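PDB 6O0A: flavohemoglobin from Malassezia yamatoensis, which binds heme and FAD and probably detoxifies nitric oxide as a dioxygenase fed with electrons from NAD(P)H through the flavin, giving nitric oxide resistance. Local coordinates for residues T291-F296 with G325-R330; L283-I288 with I311-R316. All coordinates share one frame; numbering follows the deposited sequence. Where two conformers were deposited one is given.

Overall arrangement
Both contacts belong to the reductase part, in the parallel-sheet domain, their centres about 11 Å apart. Interaction 2 lies within the sheet, between neighbouring strands 281-286 and 308-315 joined by backbone hydrogen bonds, and buries 365 Å². Interaction 1 is in the helix layer on one face, where helices 290-302 and 324-332 share a smaller contact of 210 Å² with no hydrogen bond across it, carried mainly by side chains. Both are buried, but interaction 1 has the charged, partly exposed Glu326 and Arg330 at its border. Val293 joins the two, its CG2 lying 3.8 Å from Cys285 CB. Helix 290-302 is the crossover between the strands, and each contact reaches FAD, through Thr291 and Ile288.

Interaction 1. Residues T291-F296 with G325-R330; sequences TPVLAF and GELLER. With FAD (flavin-adenine dinucleotide), chain B.
Leu294 meets helix 324-332 with both of its methyl groups. CD1 sits over the backbone of Leu327, 3.8 Å from Leu327 CA, while CD2 faces the carboxylate of Glu326, 3.7 Å from Glu326 OE2. This is side-by-side helix packing on one face of the parallel sheet in the predicted NAD-binding domain: the local axes run nearly parallel, at 28°, and approach to 9.9 Å. No hydrogen bond joins the two segments, so van der Waals contact carries the pairing, by leucine and valine methyls and the chains of Glu326 and Arg330. Leu294 has CG anti to its backbone nitrogen (chi1 177°), which carries its isopropyl end in between the helices, where it crosses the side chain of Glu326 at about a right angle. On the sheet side Leu327 CD1 packs against it, 4.2 Å from both Leu294 CD1 and Val293 CG1. Farther from the sheet, the CG methylene of Arg330 lies 4.1 Å from Leu294 CD1.

The charged ends have partners beyond the pair. Glu326 OE1 forms a salt bridge with Arg235, and the guanidinium of Arg330 pairs with Glu333; only the aliphatic part of Arg330 is left to the leucine. Helix 290-302 is placed against the sheet by Val293 and Pro292, which rest on Phe369. Near its start it reaches the flavin: Thr291 OG1 lies 2.9 Å from FAD O4, with Ile288 O also within its reach.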
loop_
_atom_site.group_PDB
_atom_site.type_symbol
_atom_site.label_atom_id
_atom_site.label_comp_id
_atom_site.label_asym_id
_atom_site.label_seq_id
_atom_site.Cartn_x
_atom_site.Cartn_y
_atom_site.Cartn_z
ATOM N N THR A 291 -3.082 -12.439 1.139
ATOM C CA THR A 291 -3.189 -12.312 -0.313
ATOM C C THR A 291 -1.838 -12.103 -1.006
ATOM O O THR A 291 -1.568 -12.814 -1.989
ATOM C CB THR A 291 -4.228 -11.241 -0.686
ATOM O OG1 THR A 291 -3.924 -9.981 -0.077
ATOM C CG2 THR A 291 -5.641 -11.683 -0.253
ATOM N N PRO A 292 -0.936 -11.212 -0.559
ATOM C CA PRO A 292 0.404 -11.206 -1.188
ATOM C C PRO A 292 1.176 -12.504 -0.979
ATOM O O PRO A 292 1.938 -12.917 -1.863
ATOM C CB PRO A 292 1.114 -10.011 -0.523
ATOM C CG PRO A 292 0.350 -9.740 0.721
ATOM C CD PRO A 292 -1.071 -10.134 0.445
ATOM N N VAL A 293 0.990 -13.162 0.163
ATOM C CA VAL A 293 1.683 -14.426 0.418
ATOM C C VAL A 293 1.311 -15.461 -0.642
ATOM O O VAL A 293 2.176 -16.134 -1.219
ATOM C CB VAL A 293 1.369 -14.914 1.844
ATOM C CG1 VAL A 293 1.916 -16.325 2.076
ATOM C CG2 VAL A 293 1.957 -13.945 2.887
ATOM N N LEU A 294 0.017 -15.601 -0.923
ATOM C CA LEU A 294 -0.414 -16.527 -1.968
ATOM C C LEU A 294 0.141 -16.136 -3.342
ATOM O O LEU A 294 0.583 -16.996 -4.113
ATOM C CB LEU A 294 -1.940 -16.587 -1.994
ATOM C CG LEU A 294 -2.523 -17.473 -3.088
ATOM C CD1 LEU A 294 -2.030 -18.920 -2.946
ATOM C CD2 LEU A 294 -4.054 -17.405 -3.073
ATOM N N ALA A 295 0.144 -14.840 -3.666
ATOM C CA ALA A 295 0.775 -14.409 -4.914
ATOM C C ALA A 295 2.248 -14.815 -4.971
ATOM O O ALA A 295 2.723 -15.322 -5.995
ATOM C CB ALA A 295 0.622 -12.889 -5.081
ATOM N N PHE A 296 2.984 -14.613 -3.872
ATOM C CA PHE A 296 4.406 -14.960 -3.849
ATOM C C PHE A 296 4.605 -16.459 -3.994
ATOM O O PHE A 296 5.482 -16.914 -4.739
ATOM C CB PHE A 296 5.051 -14.506 -2.536
ATOM C CG PHE A 296 5.137 -13.018 -2.364
ATOM C CD1 PHE A 296 5.214 -12.167 -3.462
ATOM C CD2 PHE A 296 5.152 -12.470 -1.093
ATOM C CE1 PHE A 296 5.305 -10.795 -3.287
ATOM C CE2 PHE A 296 5.236 -11.095 -0.913
ATOM C CZ PHE A 296 5.315 -10.261 -2.014
ATOM N N GLY A 325 -6.821 -23.373 1.645
ATOM C CA GLY A 325 -6.700 -24.566 0.819
ATOM C C GLY A 325 -5.799 -24.343 -0.378
ATOM O O GLY A 325 -4.924 -25.162 -0.673
ATOM N N GLU A 326 -5.982 -23.218 -1.067
ATOM C CA GLU A 326 -5.179 -22.919 -2.245
ATOM C C GLU A 326 -3.724 -22.651 -1.874
ATOM O O GLU A 326 -2.809 -23.085 -2.583
ATOM C CB GLU A 326 -5.778 -21.723 -2.978
ATOM C CG GLU A 326 -5.000 -21.325 -4.200
ATOM C CD GLU A 326 -5.668 -20.195 -4.953
ATOM O OE1 GLU A 326 -6.841 -19.882 -4.635
ATOM O OE2 GLU A 326 -5.021 -19.617 -5.849
ATOM N N LEU A 327 -3.491 -21.939 -0.771
ATOM C CA LEU A 327 -2.123 -21.712 -0.320
ATOM C C LEU A 327 -1.423 -23.033 -0.048
ATOM O O LEU A 327 -0.273 -23.231 -0.458
ATOM C CB LEU A 327 -2.117 -20.831 0.925
ATOM C CG LEU A 327 -0.745 -20.544 1.542
ATOM C CD1 LEU A 327 0.164 -19.843 0.535
ATOM C CD2 LEU A 327 -0.929 -19.687 2.808
ATOM N N LEU A 328 -2.110 -23.961 0.621
ATOM C CA LEU A 328 -1.494 -25.251 0.913
ATOM C C LEU A 328 -1.186 -26.021 -0.364
ATOM O O LEU A 328 -0.144 -26.675 -0.458
ATOM C CB LEU A 328 -2.391 -26.075 1.832
ATOM C CG LEU A 328 -2.588 -25.490 3.240
ATOM C CD1 LEU A 328 -3.456 -26.397 4.080
ATOM C CD2 LEU A 328 -1.249 -25.236 3.919
ATOM N N GLU A 329 -2.077 -25.957 -1.359
ATOM C CA GLU A 329 -1.816 -26.673 -2.607
ATOM C C GLU A 329 -0.592 -26.106 -3.309
ATOM O O GLU A 329 0.275 -26.859 -3.769
ATOM C CB GLU A 329 -3.036 -26.615 -3.524
ATOM C CG GLU A 329 -4.201 -27.456 -3.058
ATOM C CD GLU A 329 -3.828 -28.916 -2.866
ATOM O OE1 GLU A 329 -3.336 -29.556 -3.827
ATOM O OE2 GLU A 329 -4.013 -29.425 -1.744
ATOM N N ARG A 330 -0.499 -24.772 -3.394
ATOM C CA ARG A 330 0.666 -24.156 -4.026
ATOM C C ARG A 330 1.945 -24.492 -3.277
ATOM O O ARG A 330 2.977 -24.774 -3.893
ATOM C CB ARG A 330 0.503 -22.634 -4.113
ATOM C CG ARG A 330 -0.571 -22.159 -5.064
ATOM C CD ARG A 330 -0.230 -22.465 -6.525
ATOM N NE ARG A 330 -0.521 -23.853 -6.882
ATOM C CZ ARG A 330 -1.748 -24.358 -6.990
ATOM N NH1 ARG A 330 -2.816 -23.587 -6.766
ATOM N NH2 ARG A 330 -1.910 -25.640 -7.314
HETATM P PA FAD B . -12.780 2.505 4.493
HETATM O O1A FAD B . -14.018 3.213 4.088
HETATM O O2A FAD B . -11.533 2.900 3.751
HETATM O O5B FAD B . -12.537 2.700 6.059
HETATM C C5B FAD B . -11.295 2.279 6.653
HETATM C C4B FAD B . -11.375 2.671 8.107
HETATM O O4B FAD B . -11.572 4.101 8.197
HETATM C C3B FAD B . -12.546 2.078 8.869
HETATM O O3B FAD B . -12.262 0.771 9.365
HETATM C C2B FAD B . -12.717 3.077 10.017
HETATM O O2B FAD B . -11.813 2.814 11.085
HETATM C C1B FAD B . -12.350 4.407 9.344
HETATM N N9A FAD B . -13.507 5.192 8.925
HETATM C C8A FAD B . -14.348 4.914 7.881
HETATM N N7A FAD B . -15.353 5.749 7.768
HETATM C C5A FAD B . -15.161 6.635 8.817
HETATM C C6A FAD B . -15.924 7.717 9.290
HETATM N N6A FAD B . -17.067 8.123 8.723
HETATM N N1A FAD B . -15.481 8.365 10.391
HETATM C C2A FAD B . -14.344 7.957 10.965
HETATM N N3A FAD B . -13.544 6.943 10.613
HETATM C C4A FAD B . -14.017 6.314 9.531
HETATM N N1 FAD B . -7.988 -5.452 1.603
HETATM C C2 FAD B . -8.451 -6.716 1.368
HETATM O O2 FAD B . -9.510 -7.126 1.864
HETATM N N3 FAD B . -7.716 -7.570 0.550
HETATM C C4 FAD B . -6.526 -7.260 -0.083
HETATM O O4 FAD B . -5.969 -8.084 -0.809
HETATM C C4X FAD B . -6.049 -5.921 0.170
HETATM N N5 FAD B . -4.929 -5.549 -0.391
HETATM C C5X FAD B . -4.473 -4.258 -0.145
HETATM C C6 FAD B . -3.271 -3.846 -0.723
HETATM C C7 FAD B . -2.777 -2.561 -0.519
HETATM C C7M FAD B . -1.455 -2.161 -1.125
HETATM C C8 FAD B . -3.512 -1.655 0.266
HETATM C C8M FAD B . -3.031 -0.244 0.480
HETATM C C9 FAD B . -4.704 -2.066 0.853
HETATM C C9A FAD B . -5.184 -3.359 0.667
HETATM N N10 FAD B . -6.388 -3.803 1.258
HETATM C C10 FAD B . -6.847 -5.083 1.030
HETATM C "C1'" FAD B . -7.220 -2.883 2.050
HETATM C "C2'" FAD B . -8.237 -2.135 1.193
HETATM O "O2'" FAD B . -7.551 -1.303 0.257
HETATM C "C3'" FAD B . -9.195 -1.287 2.036
HETATM O "O3'" FAD B . -8.437 -0.434 2.893
HETATM C "C4'" FAD B . -10.151 -2.118 2.890
HETATM O "O4'" FAD B . -10.795 -3.079 2.050
HETATM C "C5'" FAD B . -11.175 -1.270 3.617
HETATM O "O5'" FAD B . -11.952 -0.542 2.639
HETATM P P FAD B . -13.351 0.066 3.111
HETATM O O1P FAD B . -14.379 -0.942 3.488
HETATM O O2P FAD B . -13.817 0.967 2.001
HETATM O O3P FAD B . -13.004 0.935 4.400
#

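Interaction 2. Residues L283-I288 with I311-R316; sequences LICAGI and IIASSR. With FAD (flavin-adenine dinucleotide), chain B.
Strands 281-286 and 308-315 run parallel, their local axes 6° apart and 4.6 Å at closest approach, with Leu283 opposite Ile311 and Ala286 opposite Ser314. Four backbone hydrogen bonds form the ladder. Ile312 N donates to Leu283 O at 2.8 Å, and Cys285 N returns a bond to Ile312 O. Farther along, Ser314 N reaches Cys285 O and Gly287 N reaches Ser314 O. A water there donates to Gly287 O and, at 3.0 Å, to Ser314 O, giving the latter a second donor. Gly287 turns the chain with a positive phi (59°).

These neighbouring strands are the two arms of a right-handed beta-alpha-beta crossover through helix 290-302, which covers the face bearing Leu283, Cys285 and Ile311. On that face Leu283 and Ile311 lie alongside each other, CD1 of the leucine 4.2 Å from CG1 of the isoleucine. Cys285 has SG between its backbone nitrogen and carbonyl carbon (chi1 62°), leaning across to Ala313 CB at 3.7 Å. The reverse face carries Ile284 and Ala286, packed on Phe376 of helix 374-386; Ala286 CB meets Ser314 CB at 4.1 Å. Beyond the turn, Ile288 sets its branches against the pyrimidine end of the flavin, with CG1 3.6 Å from FAD N3 and CG2 3.8 Å from FAD O2.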
loop_
_atom_site.group_PDB
_atom_site.type_symbol
_atom_site.label_atom_id
_atom_site.label_comp_id
_atom_site.label_asym_id
_atom_site.label_seq_id
_atom_site.Cartn_x
_atom_site.Cartn_y
_atom_site.Cartn_z
ATOM N N LEU A 283 7.561 -15.857 5.290
ATOM C CA LEU A 283 6.372 -15.074 4.973
ATOM C C LEU A 283 5.405 -15.200 6.144
ATOM O O LEU A 283 4.965 -16.311 6.471
ATOM C CB LEU A 283 5.735 -15.556 3.667
ATOM C CG LEU A 283 6.704 -15.729 2.487
ATOM C CD1 LEU A 283 5.956 -16.244 1.259
ATOM C CD2 LEU A 283 7.405 -14.407 2.158
ATOM N N ILE A 284 5.084 -14.074 6.776
ATOM C CA ILE A 284 4.280 -14.063 7.998
ATOM C C ILE A 284 3.067 -13.175 7.755
ATOM O O ILE A 284 3.217 -11.996 7.406
ATOM C CB ILE A 284 5.090 -13.566 9.201
ATOM C CG1 ILE A 284 6.305 -14.477 9.437
ATOM C CG2 ILE A 284 4.202 -13.470 10.429
ATOM C CD1 ILE A 284 7.180 -14.060 10.613
ATOM N N CYS A 285 1.867 -13.724 7.952
ATOM C CA CYS A 285 0.668 -12.958 7.642
ATOM C C CYS A 285 -0.450 -13.247 8.636
ATOM O O CYS A 285 -0.434 -14.241 9.367
ATOM C CB CYS A 285 0.173 -13.228 6.206
ATOM S SG CYS A 285 -0.315 -14.936 5.893
ATOM N N ALA A 286 -1.437 -12.351 8.646
ATOM C CA ALA A 286 -2.631 -12.514 9.458
ATOM C C ALA A 286 -3.845 -12.158 8.619
ATOM O O ALA A 286 -3.816 -11.187 7.857
ATOM C CB ALA A 286 -2.600 -11.630 10.711
ATOM N N GLY A 287 -4.907 -12.941 8.773
ATOM C CA GLY A 287 -6.170 -12.594 8.127
ATOM C C GLY A 287 -6.015 -12.493 6.622
ATOM O O GLY A 287 -5.384 -13.338 5.979
ATOM N N ILE A 288 -6.576 -11.422 6.047
ATOM C CA ILE A 288 -6.526 -11.236 4.597
ATOM C C ILE A 288 -5.146 -10.800 4.131
ATOM O O ILE A 288 -4.896 -10.737 2.917
ATOM C CB ILE A 288 -7.637 -10.252 4.161
ATOM C CG1 ILE A 288 -7.958 -10.421 2.674
ATOM C CG2 ILE A 288 -7.250 -8.809 4.483
ATOM C CD1 ILE A 288 -8.372 -11.833 2.286
ATOM N N ILE A 311 6.232 -20.356 5.771
ATOM C CA ILE A 311 5.020 -19.551 5.756
ATOM C C ILE A 311 4.318 -19.726 7.091
ATOM O O ILE A 311 4.030 -20.855 7.495
ATOM C CB ILE A 311 4.091 -19.941 4.592
ATOM C CG1 ILE A 311 4.808 -19.736 3.258
ATOM C CG2 ILE A 311 2.794 -19.109 4.642
ATOM C CD1 ILE A 311 4.553 -20.824 2.236
ATOM N N ILE A 312 4.045 -18.613 7.773
ATOM C CA ILE A 312 3.362 -18.623 9.063
ATOM C C ILE A 312 2.143 -17.724 8.917
ATOM O O ILE A 312 2.284 -16.507 8.773
ATOM C CB ILE A 312 4.264 -18.147 10.209
ATOM C CG1 ILE A 312 5.653 -18.791 10.129
ATOM C CG2 ILE A 312 3.624 -18.463 11.556
ATOM C CD1 ILE A 312 5.682 -20.273 10.460
ATOM N N ALA A 313 0.957 -18.320 8.947
ATOM C CA ALA A 313 -0.287 -17.595 8.719
ATOM C C ALA A 313 -1.181 -17.680 9.949
ATOM O O ALA A 313 -1.331 -18.747 10.547
ATOM C CB ALA A 313 -1.007 -18.149 7.483
ATOM N N SER A 314 -1.777 -16.551 10.316
ATOM C CA SER A 314 -2.645 -16.448 11.478
ATOM C C SER A 314 -4.084 -16.216 11.033
ATOM O O SER A 314 -4.330 -15.528 10.039
ATOM C CB SER A 314 -2.189 -15.302 12.387
ATOM O OG SER A 314 -2.904 -15.294 13.613
ATOM N N SER A 315 -5.019 -16.810 11.774
ATOM C CA SER A 315 -6.444 -16.637 11.538
ATOM C C SER A 315 -7.167 -16.882 12.855
ATOM O O SER A 315 -6.610 -17.435 13.795
ATOM C CB SER A 315 -6.952 -17.591 10.445
ATOM O OG SER A 315 -8.337 -17.407 10.212
ATOM N N ARG A 316 -8.433 -16.461 12.921
ATOM C CA ARG A 316 -9.200 -16.760 14.123
ATOM C C ARG A 316 -9.463 -18.258 14.245
ATOM O O ARG A 316 -9.510 -18.788 15.356
ATOM C CB ARG A 316 -10.507 -15.970 14.113
ATOM C CG ARG A 316 -10.268 -14.475 14.197
ATOM C CD ARG A 316 -11.550 -13.677 14.005
ATOM N NE ARG A 316 -12.508 -13.948 15.070
ATOM C CZ ARG A 316 -12.566 -13.268 16.209
ATOM N NH1 ARG A 316 -11.717 -12.275 16.436
ATOM N NH2 ARG A 316 -13.473 -13.587 17.124
HETATM P PA FAD B . -12.780 2.505 4.493
HETATM O O1A FAD B . -14.018 3.213 4.088
HETATM O O2A FAD B . -11.533 2.900 3.751
HETATM O O5B FAD B . -12.537 2.700 6.059
HETATM C C5B FAD B . -11.295 2.279 6.653
HETATM C C4B FAD B . -11.375 2.671 8.107
HETATM O O4B FAD B . -11.572 4.101 8.197
HETATM C C3B FAD B . -12.546 2.078 8.869
HETATM O O3B FAD B . -12.262 0.771 9.365
HETATM C C2B FAD B . -12.717 3.077 10.017
HETATM O O2B FAD B . -11.813 2.814 11.085
HETATM C C1B FAD B . -12.350 4.407 9.344
HETATM N N9A FAD B . -13.507 5.192 8.925
HETATM C C8A FAD B . -14.348 4.914 7.881
HETATM N N7A FAD B . -15.353 5.749 7.768
HETATM C C5A FAD B . -15.161 6.635 8.817
HETATM C C6A FAD B . -15.924 7.717 9.290
HETATM N N6A FAD B . -17.067 8.123 8.723
HETATM N N1A FAD B . -15.481 8.365 10.391
HETATM C C2A FAD B . -14.344 7.957 10.965
HETATM N N3A FAD B . -13.544 6.943 10.613
HETATM C C4A FAD B . -14.017 6.314 9.531
HETATM N N1 FAD B . -7.988 -5.452 1.603
HETATM C C2 FAD B . -8.451 -6.716 1.368
HETATM O O2 FAD B . -9.510 -7.126 1.864
HETATM N N3 FAD B . -7.716 -7.570 0.550
HETATM C C4 FAD B . -6.526 -7.260 -0.083
HETATM O O4 FAD B . -5.969 -8.084 -0.809
HETATM C C4X FAD B . -6.049 -5.921 0.170
HETATM N N5 FAD B . -4.929 -5.549 -0.391
HETATM C C5X FAD B . -4.473 -4.258 -0.145
HETATM C C6 FAD B . -3.271 -3.846 -0.723
HETATM C C7 FAD B . -2.777 -2.561 -0.519
HETATM C C7M FAD B . -1.455 -2.161 -1.125
HETATM C C8 FAD B . -3.512 -1.655 0.266
HETATM C C8M FAD B . -3.031 -0.244 0.480
HETATM C C9 FAD B . -4.704 -2.066 0.853
HETATM C C9A FAD B . -5.184 -3.359 0.667
HETATM N N10 FAD B . -6.388 -3.803 1.258
HETATM C C10 FAD B . -6.847 -5.083 1.030
HETATM C "C1'" FAD B . -7.220 -2.883 2.050
HETATM C "C2'" FAD B . -8.237 -2.135 1.193
HETATM O "O2'" FAD B . -7.551 -1.303 0.257
HETATM C "C3'" FAD B . -9.195 -1.287 2.036
HETATM O "O3'" FAD B . -8.437 -0.434 2.893
HETATM C "C4'" FAD B . -10.151 -2.118 2.890
HETATM O "O4'" FAD B . -10.795 -3.079 2.050
HETATM C "C5'" FAD B . -11.175 -1.270 3.617
HETATM O "O5'" FAD B . -11.952 -0.542 2.639
HETATM P P FAD B . -13.351 0.066 3.111
HETATM O O1P FAD B . -14.379 -0.942 3.488
HETATM O O2P FAD B . -13.817 0.967 2.001
HETATM O O3P FAD B . -13.004 0.935 4.400
HETATM O O HOH W 1 -4.389 -15.687 7.056
#